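Long-range contacts in possible acyl-[acyl-carrier protein] desaturase DESA2 (acyl-[acp] desaturase) (stearoyl-acp desaturase) (Mycobacterium tuberculosis, PDB 1ZA0), which may act as an iron-dependent acyl-[acyl-carrier-protein] desaturase, introducing double bonds into fatty acyl chains during mycobacterial fatty acid biosynthesis: residues Q148-V153 against I212-A217; M155-R160 against Q252-R257. All coordinates share one frame; numbering follows the deposited sequence.

Interaction 1: Q148-V153 against I212-A217; sequences QVETLV and IAAIAA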
loop_
_atom_site.group_PDB
_atom_site.type_symbol
_atom_site.label_atom_id
_atom_site.label_comp_id
_atom_site.label_asym_id
_atom_site.label_seq_id
_atom_site.Cartn_x
_atom_site.Cartn_y
_atom_site.Cartn_z
ATOM N N GLN A 148 -12.984 -14.663 -7.681
ATOM C CA GLN A 148 -11.604 -14.936 -7.268
ATOM C C GLN A 148 -10.581 -14.204 -8.169
ATOM O O GLN A 148 -9.577 -13.751 -7.674
ATOM C CB GLN A 148 -11.273 -16.435 -7.249
ATOM N N VAL A 149 -10.875 -14.086 -9.457
ATOM C CA VAL A 149 -9.951 -13.552 -10.453
ATOM C C VAL A 149 -9.993 -12.061 -10.363
ATOM O O VAL A 149 -8.964 -11.427 -10.375
ATOM C CB VAL A 149 -10.273 -14.039 -11.912
ATOM C CG1 VAL A 149 -9.515 -13.249 -12.983
ATOM C CG2 VAL A 149 -9.957 -15.520 -12.020
ATOM N N GLU A 150 -11.190 -11.518 -10.269
ATOM C CA GLU A 150 -11.405 -10.115 -9.987
ATOM C C GLU A 150 -10.656 -9.626 -8.735
ATOM O O GLU A 150 -10.116 -8.524 -8.747
ATOM C CB GLU A 150 -12.891 -9.819 -9.852
ATOM C CG GLU A 150 -13.566 -9.529 -11.183
ATOM C CD GLU A 150 -15.112 -9.489 -11.107
ATOM O OE1 GLU A 150 -15.694 -9.790 -10.054
ATOM O OE2 GLU A 150 -15.730 -9.166 -12.127
ATOM N N THR A 151 -10.556 -10.484 -7.741
ATOM C CA THR A 151 -9.960 -10.164 -6.475
ATOM C C THR A 151 -8.428 -10.123 -6.646
ATOM O O THR A 151 -7.762 -9.230 -6.069
ATOM C CB THR A 151 -10.383 -11.214 -5.387
ATOM O OG1 THR A 151 -11.781 -11.065 -5.056
ATOM C CG2 THR A 151 -9.708 -10.974 -4.071
ATOM N N LEU A 152 -7.869 -11.107 -7.390
ATOM C CA LEU A 152 -6.430 -11.172 -7.560
ATOM C C LEU A 152 -5.981 -10.012 -8.414
ATOM O O LEU A 152 -4.926 -9.456 -8.162
ATOM C CB LEU A 152 -5.954 -12.520 -8.129
ATOM C CG LEU A 152 -6.201 -13.757 -7.274
ATOM C CD1 LEU A 152 -5.962 -15.116 -8.115
ATOM C CD2 LEU A 152 -5.337 -13.728 -6.019
ATOM N N VAL A 153 -6.776 -9.646 -9.419
ATOM C CA VAL A 153 -6.462 -8.547 -10.304
ATOM C C VAL A 153 -6.484 -7.211 -9.495
ATOM O O VAL A 153 -5.580 -6.434 -9.613
ATOM C CB VAL A 153 -7.450 -8.475 -11.455
ATOM C CG1 VAL A 153 -7.343 -7.142 -12.222
ATOM C CG2 VAL A 153 -7.215 -9.726 -12.424
ATOM N N ILE A 212 -8.654 -11.016 -18.541
ATOM C CA ILE A 212 -8.636 -9.808 -19.333
ATOM C C ILE A 212 -9.813 -8.886 -19.009
ATOM O O ILE A 212 -9.616 -7.661 -18.863
ATOM C CB ILE A 212 -8.502 -10.114 -20.875
ATOM C CG1 ILE A 212 -7.113 -10.722 -21.161
ATOM C CG2 ILE A 212 -8.684 -8.861 -21.720
ATOM C CD1 ILE A 212 -6.866 -11.201 -22.598
ATOM N N ALA A 213 -11.007 -9.457 -18.898
ATOM C CA ALA A 213 -12.184 -8.679 -18.559
ATOM C C ALA A 213 -12.055 -8.058 -17.179
ATOM O O ALA A 213 -12.464 -6.955 -16.998
ATOM C CB ALA A 213 -13.459 -9.564 -18.603
ATOM N N ALA A 214 -11.522 -8.814 -16.234
ATOM C CA ALA A 214 -11.277 -8.305 -14.902
ATOM C C ALA A 214 -10.263 -7.142 -14.952
ATOM O O ALA A 214 -10.473 -6.121 -14.321
ATOM C CB ALA A 214 -10.843 -9.404 -13.998
ATOM N N ILE A 215 -9.225 -7.249 -15.769
ATOM C CA ILE A 215 -8.222 -6.204 -15.844
ATOM C C ILE A 215 -8.821 -4.966 -16.460
ATOM O O ILE A 215 -8.580 -3.825 -15.986
ATOM C CB ILE A 215 -6.957 -6.703 -16.623
ATOM C CG1 ILE A 215 -6.262 -7.817 -15.845
ATOM C CG2 ILE A 215 -6.030 -5.512 -16.912
ATOM C CD1 ILE A 215 -5.221 -8.623 -16.649
ATOM N N ALA A 216 -9.640 -5.156 -17.493
ATOM C CA ALA A 216 -10.326 -4.021 -18.126
ATOM C C ALA A 216 -11.217 -3.271 -17.156
ATOM O O ALA A 216 -11.169 -2.046 -17.084
ATOM C CB ALA A 216 -11.155 -4.494 -19.356
ATOM N N ALA A 217 -11.977 -4.004 -16.365
ATOM C CA ALA A 217 -12.953 -3.379 -15.448
ATOM C C ALA A 217 -12.261 -2.610 -14.294
ATOM O O ALA A 217 -12.679 -1.504 -13.949
ATOM C CB ALA A 217 -13.901 -4.437 -14.906
#
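Val153 and Ile215 meet with their side chains crossed at about a right angle, and the neighbouring Ala214 packs against Val149, Glu150 and Val153. Followed outward, Val153 starts from a CB that lies 4.6 Å from Ile215 CG1, so the contact is left to its two methyls. CG1, anti to the backbone N (chi1 167°), reaches 3.8 Å from Ile215 CG1 and also approaches the backbone at Ile215 CA and at Ala214 O, the latter 3.9 Å from that same Val153 CG1. The other branch, CG2, touches both Ala214 CB and Ile215 CG1, 4.0 Å from each. Ala214 CB, that residue's whole side chain, has two further neighbours: Glu150 CG at 3.9 Å and, more loosely, Val149 CG1 at 4.2 Å. Residues 149, 150 and 153 thus surround one alanine, whose small size is consistent with the 5.2 Å separation of the CA atoms of Glu150 and Ala214. Glu150 contributes its aliphatic part here; its carboxylate goes to the residue just before the helix, OE1 hydrogen-bonding to the backbone N of Thr147. No hydrogen bond joins the two segments, which bury 192 Å² between them by apolar contact. The segment axes pass 9.0 Å apart at a signed angle of -50°, close to that of the ridges-into-grooves class built on i, i+4 ridges, of which Val149 and Val153 supply one. The arrangement joins the N-terminal turns of a metal-bearing helix to helix 208-221 in the ferritin-like helical fold of the type 2 fatty acid desaturases.

Interaction 2: M155-R160 against Q252-R257; sequences MAFYER and QLISDR. With MN (manganese (II) ion), chain B.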
loop_
_atom_site.group_PDB
_atom_site.type_symbol
_atom_site.label_atom_id
_atom_site.label_comp_id
_atom_site.label_asym_id
_atom_site.label_seq_id
_atom_site.Cartn_x
_atom_site.Cartn_y
_atom_site.Cartn_z
ATOM N N MET A 155 -6.045 -6.776 -6.240
ATOM C CA MET A 155 -4.927 -6.749 -5.358
ATOM C C MET A 155 -3.601 -6.451 -6.073
ATOM O O MET A 155 -2.764 -5.727 -5.519
ATOM C CB MET A 155 -4.803 -8.045 -4.596
ATOM C CG MET A 155 -5.894 -8.282 -3.575
ATOM S SD MET A 155 -6.096 -6.944 -2.381
ATOM C CE MET A 155 -4.437 -7.076 -1.572
ATOM N N ALA A 156 -3.437 -6.918 -7.312
ATOM C CA ALA A 156 -2.215 -6.620 -8.018
ATOM C C ALA A 156 -2.081 -5.133 -8.300
ATOM O O ALA A 156 -0.984 -4.539 -8.125
ATOM C CB ALA A 156 -2.133 -7.467 -9.353
ATOM N N PHE A 157 -3.167 -4.519 -8.741
ATOM C CA PHE A 157 -3.136 -3.111 -9.025
ATOM C C PHE A 157 -2.971 -2.281 -7.735
ATOM O O PHE A 157 -2.329 -1.256 -7.732
ATOM C CB PHE A 157 -4.421 -2.688 -9.696
ATOM C CG PHE A 157 -4.436 -2.886 -11.153
ATOM C CD1 PHE A 157 -3.691 -2.069 -11.973
ATOM C CD2 PHE A 157 -5.268 -3.874 -11.738
ATOM C CE1 PHE A 157 -3.708 -2.225 -13.344
ATOM C CE2 PHE A 157 -5.297 -4.037 -13.157
ATOM C CZ PHE A 157 -4.504 -3.225 -13.943
ATOM N N TYR A 158 -3.688 -2.694 -6.699
ATOM C CA TYR A 158 -3.753 -1.972 -5.454
ATOM C C TYR A 158 -2.371 -2.006 -4.752
ATOM O O TYR A 158 -1.893 -0.971 -4.297
ATOM C CB TYR A 158 -4.862 -2.563 -4.548
ATOM C CG TYR A 158 -4.972 -1.881 -3.184
ATOM C CD1 TYR A 158 -5.670 -0.688 -3.062
ATOM C CD2 TYR A 158 -4.361 -2.405 -2.056
ATOM C CE1 TYR A 158 -5.790 -0.029 -1.835
ATOM C CE2 TYR A 158 -4.476 -1.745 -0.807
ATOM C CZ TYR A 158 -5.178 -0.546 -0.721
ATOM O OH TYR A 158 -5.333 0.146 0.477
ATOM N N GLU A 159 -1.710 -3.156 -4.748
ATOM C CA GLU A 159 -0.344 -3.235 -4.301
ATOM C C GLU A 159 0.621 -2.438 -5.151
ATOM O O GLU A 159 1.551 -1.855 -4.623
ATOM C CB GLU A 159 0.133 -4.678 -4.145
ATOM C CG GLU A 159 -0.642 -5.424 -3.085
ATOM C CD GLU A 159 -0.176 -4.958 -1.683
ATOM O OE1 GLU A 159 0.676 -4.000 -1.615
ATOM O OE2 GLU A 159 -0.569 -5.543 -0.685
ATOM N N ARG A 160 0.389 -2.351 -6.453
ATOM C CA ARG A 160 1.266 -1.531 -7.263
ATOM C C ARG A 160 1.071 -0.037 -6.910
ATOM O O ARG A 160 2.018 0.676 -6.844
ATOM C CB ARG A 160 0.999 -1.741 -8.753
ATOM C CG ARG A 160 2.021 -0.986 -9.659
ATOM C CD ARG A 160 1.931 -1.388 -11.128
ATOM N NE ARG A 160 3.073 -0.946 -11.912
ATOM C CZ ARG A 160 4.096 -1.672 -12.328
ATOM N NH1 ARG A 160 4.212 -2.951 -12.036
ATOM N NH2 ARG A 160 5.036 -1.070 -13.043
ATOM N N GLN A 252 -0.447 6.354 -15.302
ATOM C CA GLN A 252 0.766 5.691 -15.727
ATOM C C GLN A 252 0.933 4.253 -15.146
ATOM O O GLN A 252 1.292 3.346 -15.898
ATOM C CB GLN A 252 2.027 6.496 -15.390
ATOM C CG GLN A 252 3.271 6.129 -16.203
ATOM C CD GLN A 252 2.972 6.096 -17.726
ATOM O OE1 GLN A 252 2.616 7.125 -18.280
ATOM N NE2 GLN A 252 3.073 4.904 -18.369
ATOM N N LEU A 253 0.727 4.042 -13.841
ATOM C CA LEU A 253 1.020 2.693 -13.269
ATOM C C LEU A 253 0.028 1.666 -13.842
ATOM O O LEU A 253 0.382 0.522 -14.002
ATOM C CB LEU A 253 1.031 2.639 -11.731
ATOM C CG LEU A 253 -0.255 2.817 -10.954
ATOM C CD1 LEU A 253 -1.013 1.493 -10.799
ATOM C CD2 LEU A 253 0.017 3.443 -9.568
ATOM N N ILE A 254 -1.199 2.084 -14.129
ATOM C CA ILE A 254 -2.152 1.190 -14.741
ATOM C C ILE A 254 -1.654 0.712 -16.134
ATOM O O ILE A 254 -1.735 -0.448 -16.451
ATOM C CB ILE A 254 -3.517 1.807 -14.901
ATOM C CG1 ILE A 254 -4.215 1.979 -13.565
ATOM C CG2 ILE A 254 -4.433 0.869 -15.781
ATOM C CD1 ILE A 254 -5.366 3.052 -13.620
ATOM N N SER A 255 -1.217 1.647 -16.968
ATOM C CA SER A 255 -0.543 1.335 -18.231
ATOM C C SER A 255 0.669 0.421 -18.066
ATOM O O SER A 255 0.786 -0.562 -18.763
ATOM C CB SER A 255 -0.097 2.639 -18.900
ATOM O OG SER A 255 0.491 2.405 -20.156
ATOM N N ASP A 256 1.560 0.730 -17.141
ATOM C CA ASP A 256 2.702 -0.121 -16.865
ATOM C C ASP A 256 2.328 -1.540 -16.399
ATOM O O ASP A 256 3.020 -2.480 -16.727
ATOM C CB ASP A 256 3.631 0.478 -15.817
ATOM C CG ASP A 256 4.153 1.880 -16.159
ATOM O OD1 ASP A 256 4.193 2.276 -17.349
ATOM O OD2 ASP A 256 4.566 2.633 -15.230
ATOM N N ARG A 257 1.288 -1.686 -15.607
ATOM C CA ARG A 257 0.935 -2.988 -15.089
ATOM C C ARG A 257 0.367 -3.852 -16.237
ATOM O O ARG A 257 0.672 -5.033 -16.352
ATOM C CB ARG A 257 -0.064 -2.822 -13.953
ATOM C CG ARG A 257 -0.553 -4.071 -13.316
ATOM C CD ARG A 257 0.521 -4.813 -12.655
ATOM N NE ARG A 257 1.065 -5.844 -13.532
ATOM C CZ ARG A 257 2.129 -6.532 -13.253
ATOM N NH1 ARG A 257 2.798 -6.314 -12.113
ATOM N NH2 ARG A 257 2.522 -7.487 -14.081
HETATM MN MN MN B . 0.937 -4.265 0.629
HETATM O O HOH W 1 4.287 1.968 -12.653
HETATM O O HOH W 2 -0.639 -2.779 0.522
#
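The segments 155-160 and 252-257 run at 130° to each other with axes 10.4 Å apart, Phe157 lying nearest Ile254 and Arg160 nearest Leu253 by their CA atoms, so the gap is bridged by long side chains. Helix 148-172 belongs to the ferritin-like four-helix bundle, and its Glu159 grips manganese through both carboxylate oxygens, OE1 being 2.3 Å from the metal; helix 247-260 packs on another side of it. Phe157 receives the aliphatic part of Arg257: CG stands 4.1 Å from the ring centroid in an off-centre CH-pi contact, while Ile254 CG2 approaches Phe157 CE1. Arg160 extends from CG to NE, its CG anti to the backbone N (chi1 -174°), and slides past Leu253 in the opposite direction. Its CD lies 3.7 Å from Arg257 CB; over one face of its guanidinium, toward the rim, lie Asp256 C and Arg257 N, and Asp256 CB is the nearest protein atom to NH2 across the contact. The two guanidinium planes stand 88° apart, with Arg160 NH1 only 3.6 Å from Arg257 NH1. Both nitrogens form salt bridges to Glu193 OE2 on helix 176-206, a shared acceptor that probably offsets their repulsion; Arg257 also makes a cation-pi contact with Trp261. Asp256 is held by Gln252 NE2, which donates to OD1 from above the carboxylate plane. Asp256 OD2 is 4.3 Å from Arg160 NH2, beyond a salt bridge. A water at the guanidinium edge spans that gap, accepting from Arg160 NH2 at 3.2 Å and donating to Asp256 OD2 at 2.7 Å.

Interactions 1 and 2 use successive turns of helix 148-172, which packs first against helix 208-221 and then against helix 247-260; their centres are 12 Å apart. They meet directly where Ile215 CG2 of interaction 1 lies 4.0 Å from Phe157 CZ of interaction 2, making the apolar packing continuous. Their relation to the metal differs. Interaction 2 contains the ligand Glu159, which binds manganese together with Glu107, Glu189 and His192, and its Arg160 side chain comes within about 8 Å of that of Glu189, nearest atoms. Interaction 1 is more remote, the Val153 side chain being about 11 Å from that of Glu159, again between nearest atoms.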